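Local coordinates for dual specificity protein phosphatase 14 (Homo sapiens, PDB 2WGP) that dephosphorylates tyrosine, serine and threonine residues of proteins, inactivating the ERK, JNK and p38 MAP kinases and restraining T-cell receptor signalling through TAB1, at residues S32-R37 with R50-I55; D94-V99 with G104-H109; V146-V151 with E185-H190. All blocks are in the same frame, centred on the assembly; numbering follows the deposited sequence.

Interaction 1 (S32-R37 with R50-I55); sequences SLFLGR and RGITCI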
loop_
_atom_site.group_PDB
_atom_site.type_symbol
_atom_site.label_atom_id
_atom_site.label_comp_id
_atom_site.label_asym_id
_atom_site.label_seq_id
_atom_site.Cartn_x
_atom_site.Cartn_y
_atom_site.Cartn_z
ATOM N N SER A 32 -17.733 -33.858 18.533
ATOM C CA SER A 32 -18.511 -32.735 19.027
ATOM C C SER A 32 -18.373 -31.463 18.183
ATOM O O SER A 32 -18.730 -30.377 18.649
ATOM C CB SER A 32 -18.056 -32.440 20.451
ATOM O OG SER A 32 -16.766 -31.866 20.414
ATOM N N LEU A 33 -17.859 -31.598 16.957
ATOM C CA LEU A 33 -17.606 -30.424 16.109
ATOM C C LEU A 33 -17.945 -30.724 14.671
ATOM O O LEU A 33 -17.428 -31.692 14.075
ATOM C CB LEU A 33 -16.146 -29.923 16.217
ATOM C CG LEU A 33 -15.713 -28.740 15.332
ATOM C CD1 LEU A 33 -16.447 -27.464 15.722
ATOM C CD2 LEU A 33 -14.201 -28.509 15.367
ATOM N N PHE A 34 -18.799 -29.860 14.118
ATOM C CA PHE A 34 -19.155 -29.917 12.723
ATOM C C PHE A 34 -18.879 -28.560 12.084
ATOM O O PHE A 34 -18.960 -27.508 12.744
ATOM C CB PHE A 34 -20.628 -30.269 12.560
ATOM C CG PHE A 34 -20.994 -31.605 13.148
ATOM C CD1 PHE A 34 -21.143 -32.727 12.317
ATOM C CD2 PHE A 34 -21.195 -31.750 14.519
ATOM C CE1 PHE A 34 -21.487 -33.970 12.858
ATOM C CE2 PHE A 34 -21.517 -32.996 15.057
ATOM C CZ PHE A 34 -21.656 -34.098 14.220
ATOM N N LEU A 35 -18.586 -28.594 10.789
ATOM C CA LEU A 35 -18.349 -27.402 9.984
ATOM C C LEU A 35 -19.372 -27.375 8.845
ATOM O O LEU A 35 -19.678 -28.419 8.239
ATOM C CB LEU A 35 -16.938 -27.485 9.406
ATOM C CG LEU A 35 -16.389 -26.508 8.382
ATOM C CD1 LEU A 35 -14.941 -26.811 8.094
ATOM C CD2 LEU A 35 -17.204 -26.498 7.089
ATOM N N GLY A 36 -19.892 -26.191 8.530
ATOM C CA GLY A 36 -20.876 -26.096 7.474
ATOM C C GLY A 36 -21.042 -24.758 6.775
ATOM O O GLY A 36 -20.496 -23.730 7.187
ATOM N N ARG A 37 -21.813 -24.832 5.692
ATOM C CA ARG A 37 -22.431 -23.690 5.033
ATOM C C ARG A 37 -23.605 -23.177 5.812
ATOM O O ARG A 37 -24.285 -23.939 6.513
ATOM C CB ARG A 37 -22.998 -24.124 3.674
ATOM C CG ARG A 37 -21.977 -24.500 2.703
ATOM C CD ARG A 37 -22.478 -24.477 1.265
ATOM N NE ARG A 37 -22.999 -25.773 0.825
ATOM C CZ ARG A 37 -24.274 -26.051 0.541
ATOM N NH1 ARG A 37 -25.225 -25.148 0.645
ATOM N NH2 ARG A 37 -24.604 -27.267 0.134
ATOM N N ARG A 50 -27.576 -34.830 14.477
ATOM C CA ARG A 50 -26.144 -34.865 14.821
ATOM C C ARG A 50 -25.846 -34.528 16.276
ATOM O O ARG A 50 -24.677 -34.442 16.662
ATOM C CB ARG A 50 -25.389 -33.904 13.896
ATOM C CG ARG A 50 -25.268 -34.471 12.494
ATOM C CD ARG A 50 -25.208 -33.393 11.435
ATOM N NE ARG A 50 -25.011 -34.006 10.124
ATOM C CZ ARG A 50 -25.955 -34.648 9.436
ATOM N NH1 ARG A 50 -27.206 -34.726 9.891
ATOM N NH2 ARG A 50 -25.642 -35.199 8.265
ATOM N N GLY A 51 -26.896 -34.311 17.073
ATOM C CA GLY A 51 -26.743 -33.929 18.473
ATOM C C GLY A 51 -26.166 -32.541 18.696
ATOM O O GLY A 51 -25.639 -32.251 19.767
ATOM N N ILE A 52 -26.303 -31.676 17.695
ATOM C CA ILE A 52 -25.803 -30.306 17.755
ATOM C C ILE A 52 -26.654 -29.499 18.739
ATOM O O ILE A 52 -27.888 -29.522 18.692
ATOM C CB ILE A 52 -25.724 -29.648 16.341
ATOM C CG1 ILE A 52 -24.600 -30.317 15.521
ATOM C CG2 ILE A 52 -25.475 -28.097 16.437
ATOM C CD1 ILE A 52 -24.681 -30.117 14.018
ATOM N N THR A 53 -25.966 -28.850 19.668
ATOM C CA THR A 53 -26.592 -28.054 20.720
ATOM C C THR A 53 -26.197 -26.568 20.649
ATOM O O THR A 53 -26.874 -25.714 21.228
ATOM C CB THR A 53 -26.195 -28.609 22.106
ATOM O OG1 THR A 53 -24.767 -28.619 22.221
ATOM C CG2 THR A 53 -26.749 -30.031 22.291
ATOM N N CYS A 54 -25.092 -26.280 19.952
ATOM C CA CYS A 54 -24.546 -24.942 19.866
ATOM C C CYS A 54 -24.173 -24.619 18.432
ATOM O O CYS A 54 -23.542 -25.444 17.733
ATOM C CB CYS A 54 -23.319 -24.828 20.746
ATOM S SG CYS A 54 -22.516 -23.216 20.731
ATOM N N ILE A 55 -24.618 -23.448 17.977
ATOM C CA ILE A 55 -24.296 -22.944 16.638
ATOM C C ILE A 55 -23.445 -21.670 16.741
ATOM O O ILE A 55 -23.878 -20.641 17.304
ATOM C CB ILE A 55 -25.572 -22.644 15.795
ATOM C CG1 ILE A 55 -26.454 -23.896 15.657
ATOM C CG2 ILE A 55 -25.202 -22.116 14.402
ATOM C CD1 ILE A 55 -27.807 -23.634 14.947
#

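Interaction 2 (D94-V99 with G104-H109); sequences DKIHSV and GATLVH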
loop_
_atom_site.group_PDB
_atom_site.type_symbol
_atom_site.label_atom_id
_atom_site.label_comp_id
_atom_site.label_asym_id
_atom_site.label_seq_id
_atom_site.Cartn_x
_atom_site.Cartn_y
_atom_site.Cartn_z
ATOM N N ASP A 94 -12.360 -22.379 22.886
ATOM C CA ASP A 94 -12.836 -22.599 24.262
ATOM C C ASP A 94 -14.332 -22.958 24.336
ATOM O O ASP A 94 -14.720 -23.817 25.122
ATOM C CB ASP A 94 -12.539 -21.376 25.131
ATOM C CG ASP A 94 -11.058 -21.179 25.385
ATOM O OD1 ASP A 94 -10.247 -22.048 24.984
ATOM O OD2 ASP A 94 -10.707 -20.151 26.007
ATOM N N LYS A 95 -15.150 -22.315 23.514
ATOM C CA LYS A 95 -16.592 -22.609 23.468
ATOM C C LYS A 95 -16.884 -24.031 22.954
ATOM O O LYS A 95 -17.649 -24.782 23.577
ATOM C CB LYS A 95 -17.339 -21.562 22.636
ATOM C CG LYS A 95 -18.859 -21.784 22.577
ATOM C CD LYS A 95 -19.489 -21.807 23.953
ATOM C CE LYS A 95 -21.008 -21.823 23.908
ATOM N NZ LYS A 95 -21.572 -21.803 25.333
ATOM N N ILE A 96 -16.215 -24.408 21.862
ATOM C CA ILE A 96 -16.326 -25.763 21.317
ATOM C C ILE A 96 -15.949 -26.765 22.405
ATOM O O ILE A 96 -16.646 -27.756 22.579
ATOM C CB ILE A 96 -15.463 -26.002 20.031
ATOM C CG1 ILE A 96 -15.931 -25.084 18.887
ATOM C CG2 ILE A 96 -15.569 -27.476 19.581
ATOM C CD1 ILE A 96 -14.873 -24.837 17.724
ATOM N N HIS A 97 -14.867 -26.487 23.128
ATOM C CA HIS A 97 -14.394 -27.366 24.204
ATOM C C HIS A 97 -15.401 -27.427 25.360
ATOM O O HIS A 97 -15.700 -28.504 25.871
ATOM C CB HIS A 97 -13.014 -26.889 24.694
ATOM C CG HIS A 97 -12.432 -27.715 25.802
ATOM N ND1 HIS A 97 -11.993 -29.005 25.609
ATOM C CD2 HIS A 97 -12.210 -27.435 27.107
ATOM C CE1 HIS A 97 -11.525 -29.487 26.746
ATOM N NE2 HIS A 97 -11.643 -28.553 27.672
ATOM N N SER A 98 -15.899 -26.260 25.774
ATOM C CA SER A 98 -16.911 -26.150 26.856
ATOM C C SER A 98 -18.160 -26.976 26.527
ATOM O O SER A 98 -18.668 -27.712 27.368
ATOM C CB SER A 98 -17.330 -24.689 27.045
ATOM O OG SER A 98 -18.389 -24.629 27.982
ATOM N N VAL A 99 -18.667 -26.818 25.303
ATOM C CA VAL A 99 -19.854 -27.552 24.833
ATOM C C VAL A 99 -19.620 -29.062 24.824
ATOM O O VAL A 99 -20.446 -29.847 25.309
ATOM C CB VAL A 99 -20.272 -27.062 23.412
ATOM C CG1 VAL A 99 -21.297 -28.007 22.782
ATOM C CG2 VAL A 99 -20.835 -25.665 23.525
ATOM N N GLY A 104 -22.385 -31.819 24.586
ATOM C CA GLY A 104 -23.113 -31.352 23.438
ATOM C C GLY A 104 -22.212 -31.387 22.215
ATOM O O GLY A 104 -21.158 -32.063 22.184
ATOM N N ALA A 105 -22.625 -30.655 21.201
ATOM C CA ALA A 105 -21.847 -30.565 19.973
ATOM C C ALA A 105 -22.086 -29.218 19.298
ATOM O O ALA A 105 -23.145 -28.613 19.432
ATOM C CB ALA A 105 -22.191 -31.727 19.033
ATOM N N THR A 106 -21.060 -28.751 18.600
ATOM C CA THR A 106 -21.074 -27.437 17.994
ATOM C C THR A 106 -20.994 -27.525 16.471
ATOM O O THR A 106 -20.199 -28.284 15.917
ATOM C CB THR A 106 -19.901 -26.567 18.554
ATOM O OG1 THR A 106 -20.015 -26.464 19.992
ATOM C CG2 THR A 106 -19.913 -25.179 17.939
ATOM N N LEU A 107 -21.825 -26.723 15.803
ATOM C CA LEU A 107 -21.653 -26.429 14.405
ATOM C C LEU A 107 -21.038 -25.051 14.250
ATOM O O LEU A 107 -21.586 -24.048 14.732
ATOM C CB LEU A 107 -22.966 -26.480 13.659
ATOM C CG LEU A 107 -22.926 -25.965 12.217
ATOM C CD1 LEU A 107 -22.180 -26.952 11.270
ATOM C CD2 LEU A 107 -24.377 -25.712 11.761
ATOM N N VAL A 108 -19.884 -25.002 13.604
ATOM C CA VAL A 108 -19.289 -23.731 13.220
ATOM C C VAL A 108 -19.593 -23.579 11.743
ATOM O O VAL A 108 -19.136 -24.407 10.917
ATOM C CB VAL A 108 -17.768 -23.633 13.475
ATOM C CG1 VAL A 108 -17.272 -22.222 13.075
ATOM C CG2 VAL A 108 -17.396 -23.986 14.973
ATOM N N HIS A 109 -20.386 -22.554 11.413
ATOM C CA HIS A 109 -20.770 -22.305 10.021
ATOM C C HIS A 109 -20.350 -20.919 9.572
ATOM O O HIS A 109 -20.176 -19.992 10.388
ATOM C CB HIS A 109 -22.274 -22.553 9.746
ATOM C CG HIS A 109 -23.190 -21.409 10.093
ATOM N ND1 HIS A 109 -23.364 -20.305 9.273
ATOM C CD2 HIS A 109 -24.023 -21.231 11.147
ATOM C CE1 HIS A 109 -24.242 -19.489 9.833
ATOM N NE2 HIS A 109 -24.657 -20.025 10.967
HETATM O O HOH W 1 -18.619 -28.726 20.899
#

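Interaction 3 (V146-V151 with E185-H190); sequences VIRPNV and EKESRH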
loop_
_atom_site.group_PDB
_atom_site.type_symbol
_atom_site.label_atom_id
_atom_site.label_comp_id
_atom_site.label_asym_id
_atom_site.label_seq_id
_atom_site.Cartn_x
_atom_site.Cartn_y
_atom_site.Cartn_z
ATOM N N VAL A 146 -13.257 -28.978 -0.007
ATOM C CA VAL A 146 -13.397 -27.643 -0.576
ATOM C C VAL A 146 -12.824 -26.520 0.291
ATOM O O VAL A 146 -12.760 -25.383 -0.182
ATOM C CB VAL A 146 -14.880 -27.297 -0.928
ATOM C CG1 VAL A 146 -15.449 -28.306 -1.946
ATOM C CG2 VAL A 146 -15.728 -27.184 0.324
ATOM N N ILE A 147 -12.363 -26.822 1.520
ATOM C CA ILE A 147 -11.847 -25.741 2.378
ATOM C C ILE A 147 -10.654 -25.028 1.753
ATOM O O ILE A 147 -9.830 -25.627 1.025
ATOM C CB ILE A 147 -11.558 -26.141 3.865
ATOM C CG1 ILE A 147 -10.338 -27.078 4.040
ATOM C CG2 ILE A 147 -12.838 -26.687 4.515
ATOM C CD1 ILE A 147 -9.544 -26.785 5.333
ATOM N N ARG A 148 -10.606 -23.736 2.016
ATOM C CA ARG A 148 -9.619 -22.828 1.424
ATOM C C ARG A 148 -9.605 -21.495 2.194
ATOM O O ARG A 148 -10.091 -20.483 1.718
ATOM C CB ARG A 148 -9.958 -22.598 -0.052
ATOM C CG ARG A 148 -8.862 -21.951 -0.844
ATOM C CD ARG A 148 -7.947 -22.942 -1.457
ATOM N NE ARG A 148 -6.967 -22.313 -2.320
ATOM C CZ ARG A 148 -5.989 -22.953 -2.955
ATOM N NH1 ARG A 148 -5.819 -24.246 -2.780
ATOM N NH2 ARG A 148 -5.177 -22.276 -3.774
ATOM N N PRO A 149 -9.038 -21.499 3.409
ATOM C CA PRO A 149 -8.914 -20.252 4.157
ATOM C C PRO A 149 -8.200 -19.202 3.332
ATOM O O PRO A 149 -7.316 -19.519 2.515
ATOM C CB PRO A 149 -8.066 -20.656 5.354
ATOM C CG PRO A 149 -8.415 -22.104 5.572
ATOM C CD PRO A 149 -8.518 -22.647 4.174
ATOM N N ASN A 150 -8.616 -17.956 3.468
ATOM C CA ASN A 150 -8.000 -16.926 2.661
ATOM C C ASN A 150 -6.558 -16.690 3.137
ATOM O O ASN A 150 -6.181 -17.198 4.175
ATOM C CB ASN A 150 -8.873 -15.669 2.599
ATOM C CG ASN A 150 -8.839 -14.848 3.859
ATOM O OD1 ASN A 150 -7.775 -14.492 4.358
ATOM N ND2 ASN A 150 -10.015 -14.479 4.342
ATOM N N VAL A 151 -5.725 -15.980 2.374
ATOM C CA VAL A 151 -4.291 -15.900 2.748
ATOM C C VAL A 151 -4.014 -15.150 4.056
ATOM O O VAL A 151 -3.043 -15.482 4.755
ATOM C CB VAL A 151 -3.404 -15.363 1.611
ATOM C CG1 VAL A 151 -3.424 -16.386 0.438
ATOM C CG2 VAL A 151 -3.842 -13.943 1.195
ATOM N N GLU A 185 0.712 -23.929 -2.822
ATOM C CA GLU A 185 1.693 -24.049 -3.908
ATOM C C GLU A 185 1.901 -25.538 -4.222
ATOM O O GLU A 185 1.918 -25.936 -5.387
ATOM C CB GLU A 185 2.998 -23.368 -3.499
ATOM C CG GLU A 185 3.896 -22.986 -4.648
ATOM C CD GLU A 185 4.793 -24.117 -5.091
ATOM O OE1 GLU A 185 4.993 -25.041 -4.273
ATOM O OE2 GLU A 185 5.322 -24.069 -6.234
ATOM N N LYS A 186 2.069 -26.346 -3.177
ATOM C CA LYS A 186 2.255 -27.791 -3.335
ATOM C C LYS A 186 1.077 -28.453 -4.071
ATOM O O LYS A 186 1.296 -29.243 -4.985
ATOM C CB LYS A 186 2.547 -28.450 -1.983
ATOM C CG LYS A 186 3.901 -28.015 -1.403
ATOM C CD LYS A 186 4.132 -28.479 0.023
ATOM C CE LYS A 186 5.553 -28.189 0.454
ATOM N NZ LYS A 186 5.907 -28.910 1.703
ATOM N N GLU A 187 -0.142 -28.109 -3.681
ATOM C CA GLU A 187 -1.364 -28.581 -4.337
ATOM C C GLU A 187 -1.432 -28.232 -5.849
ATOM O O GLU A 187 -1.951 -29.031 -6.633
ATOM C CB GLU A 187 -2.617 -28.017 -3.622
ATOM C CG GLU A 187 -2.893 -28.664 -2.235
ATOM C CD GLU A 187 -3.921 -27.901 -1.396
ATOM O OE1 GLU A 187 -3.940 -28.082 -0.155
ATOM O OE2 GLU A 187 -4.705 -27.130 -1.997
ATOM N N SER A 188 -0.906 -27.065 -6.228
ATOM C CA SER A 188 -0.934 -26.553 -7.620
ATOM C C SER A 188 -0.067 -27.375 -8.585
ATOM O O SER A 188 -0.236 -27.297 -9.806
ATOM C CB SER A 188 -0.497 -25.080 -7.697
ATOM O OG SER A 188 0.908 -24.920 -7.540
ATOM N N ARG A 189 0.858 -28.134 -8.014
ATOM C CA ARG A 189 1.755 -28.996 -8.762
ATOM C C ARG A 189 1.295 -30.453 -8.664
ATOM O O ARG A 189 2.020 -31.349 -9.052
ATOM C CB ARG A 189 3.163 -28.848 -8.190
ATOM C CG ARG A 189 3.703 -27.415 -8.248
ATOM C CD ARG A 189 4.628 -27.141 -7.090
ATOM N NE ARG A 189 5.560 -28.249 -6.901
ATOM C CZ ARG A 189 6.037 -28.671 -5.730
ATOM N NH1 ARG A 189 5.690 -28.085 -4.585
ATOM N NH2 ARG A 189 6.872 -29.702 -5.708
ATOM N N HIS A 190 0.070 -30.661 -8.169
ATOM C CA HIS A 190 -0.512 -31.985 -7.939
ATOM C C HIS A 190 0.278 -32.735 -6.869
ATOM O O HIS A 190 0.468 -32.209 -5.765
ATOM C CB HIS A 190 -0.654 -32.768 -9.260
ATOM C CG HIS A 190 -0.114 -34.168 -9.215
ATOM N ND1 HIS A 190 -0.694 -35.173 -8.469
ATOM C CD2 HIS A 190 0.941 -34.735 -9.851
ATOM C CE1 HIS A 190 -0.006 -36.290 -8.630
ATOM N NE2 HIS A 190 0.987 -36.052 -9.468
#

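Interaction 1 (S32-R37 with R50-I55)
A beta-alpha-beta crossover of the phosphatase sheet is packed where F34, on strand 33-36, meets R50 and I52, the residues that lead from helix 44-49 into strand 54-57. The phenyl ring is the centre of the contact. R50 lies over one of its faces: CB stands 4.2 Å from the F34 ring centroid, 28° off the ring normal, a CH-pi contact, and R50 CG follows at 3.8 Å from F34 CE1. The guanidinium plane is turned 63° from the ring, and it is mainly the arginine's methylenes, CB and CG, that meet the ring, while its NH1 is hydrogen-bonded to L46 O. I52 approaches obliquely, with CG1 3.8 Å from F34 CD2. The ring is swung there by a chi1 of -61°, which sets CG beside the backbone N and anti to the carbonyl carbon. With an alanine here, the methylenes of R50 and the CG1 arm of I52 would probably lose their common partner, leaving a gap between strand 33-36 and the end of the helical connection. Strand 106-109 runs parallel between 33-36 and 54-57, an order typical of the alpha/beta fold of the protein-tyrosine phosphatase family.

Interaction 2 (D94-V99 with G104-H109)
V99, in the last turns of helix 89-101, and the chain entering strand 106-109 form the tight end of this contact. V99 CG1 lies 3.4 Å from T106 OG1 and equally near A105 N; it is carried toward the strand by a chi1 of 167°, which places it anti to the backbone N. Beside it the backbones are joined directly. G104 N donates to V99 O at 2.9 Å in a nearly straight bond (164° at the hydrogen), although the donor stands above the carbonyl plane. The space next to V99 CG1 is narrow at this point, which suits a residue without a side chain at G104.

One turn earlier the packing is looser. I96 crosses T106 at about a right angle, and its CG1 comes no closer than 4.1 Å to T106 CG2. On this side a water molecule mediates: it donates to I96 O and is also hydrogen-bonded to T106 OG1, both at 2.8 Å, so the water gives the buried threonine oxygen a polar partner. Farther along, I96 CD1 meets V108 CG2 at 3.8 Å. The helix is partly exposed at D94 and K95, whose charged ends are taken up by salt bridges outside the contact, to K127 of helix 116-129 and E71 of strand 71-74.

The helical segment 94-99 runs nearly antiparallel to strand 106-109, at 156°, and lies against the sheet beside helix 116-129: Y124 touches I96, S117 and L120 touch V108, and L33 of the neighbouring strand 33-36 touches both I96 and V108.

Interaction 3 (V146-V151 with E185-H190)
R148, in the loop before helix 151-165, reaches E187, near the end of helix 182-188, through a single salt bridge that is the whole of this contact. From CB, the arginine starts with CG anti to the backbone N (chi1 -167°), bends at chi2 (90°), and then runs straight through CD to NE. CB, CG, CD and NE meet nothing of 185-190; around the side chain lie V114, Y184, which receives the guanidinium in a cation-pi contact, and Y88 of a neighbouring subunit. At the tip the two terminal nitrogens part company. R148 NH1 lies 3.2 Å from E187 OE2, which comes to the edge of the guanidinium close to its plane, whereas R148 NH2 remains 5.2 Å from E187 OE2. The planes of the guanidinium and the carboxylate are 51° apart, so the two groups do not face each other as a flat, two-pronged pair.

E187 comes from the other direction on a chain extended beyond CG, and its other oxygen, OE1, is hydrogen-bonded to Y137 OH. Within the helix end, S188 OG donates to E185 O at 2.6 Å.

The chemistry implies an electrostatic link made at one point, in which the guanidinium of the buried R148 probably divides its charge between the Y184 ring and one carboxylate oxygen. The tyrosine hydroxyl on OE1 probably helps fix the rotation of that carboxylate.

Overall arrangement
From the N terminus, the three contacts follow one another in series; none nests within or crosses another. Interaction 1 closes the mostly helical excursion between strand 33-36 and strand 54-57. Interaction 2 closes a much shorter turn, with four residues between its segments, two of them still helical, where helix 89-101 leads into strand 106-109. This strand fits between the two of interaction 1, and backbone bonds from F34 to T106 and V108 join the contacts. Interaction 3 makes the longest closure, tying the loop 146-151 to the C-terminal helix across helix 151-165 and the small hairpin. It lies beyond the chain's centre, about 25 Å from interaction 1 between centres, yet L35 and I147 still touch.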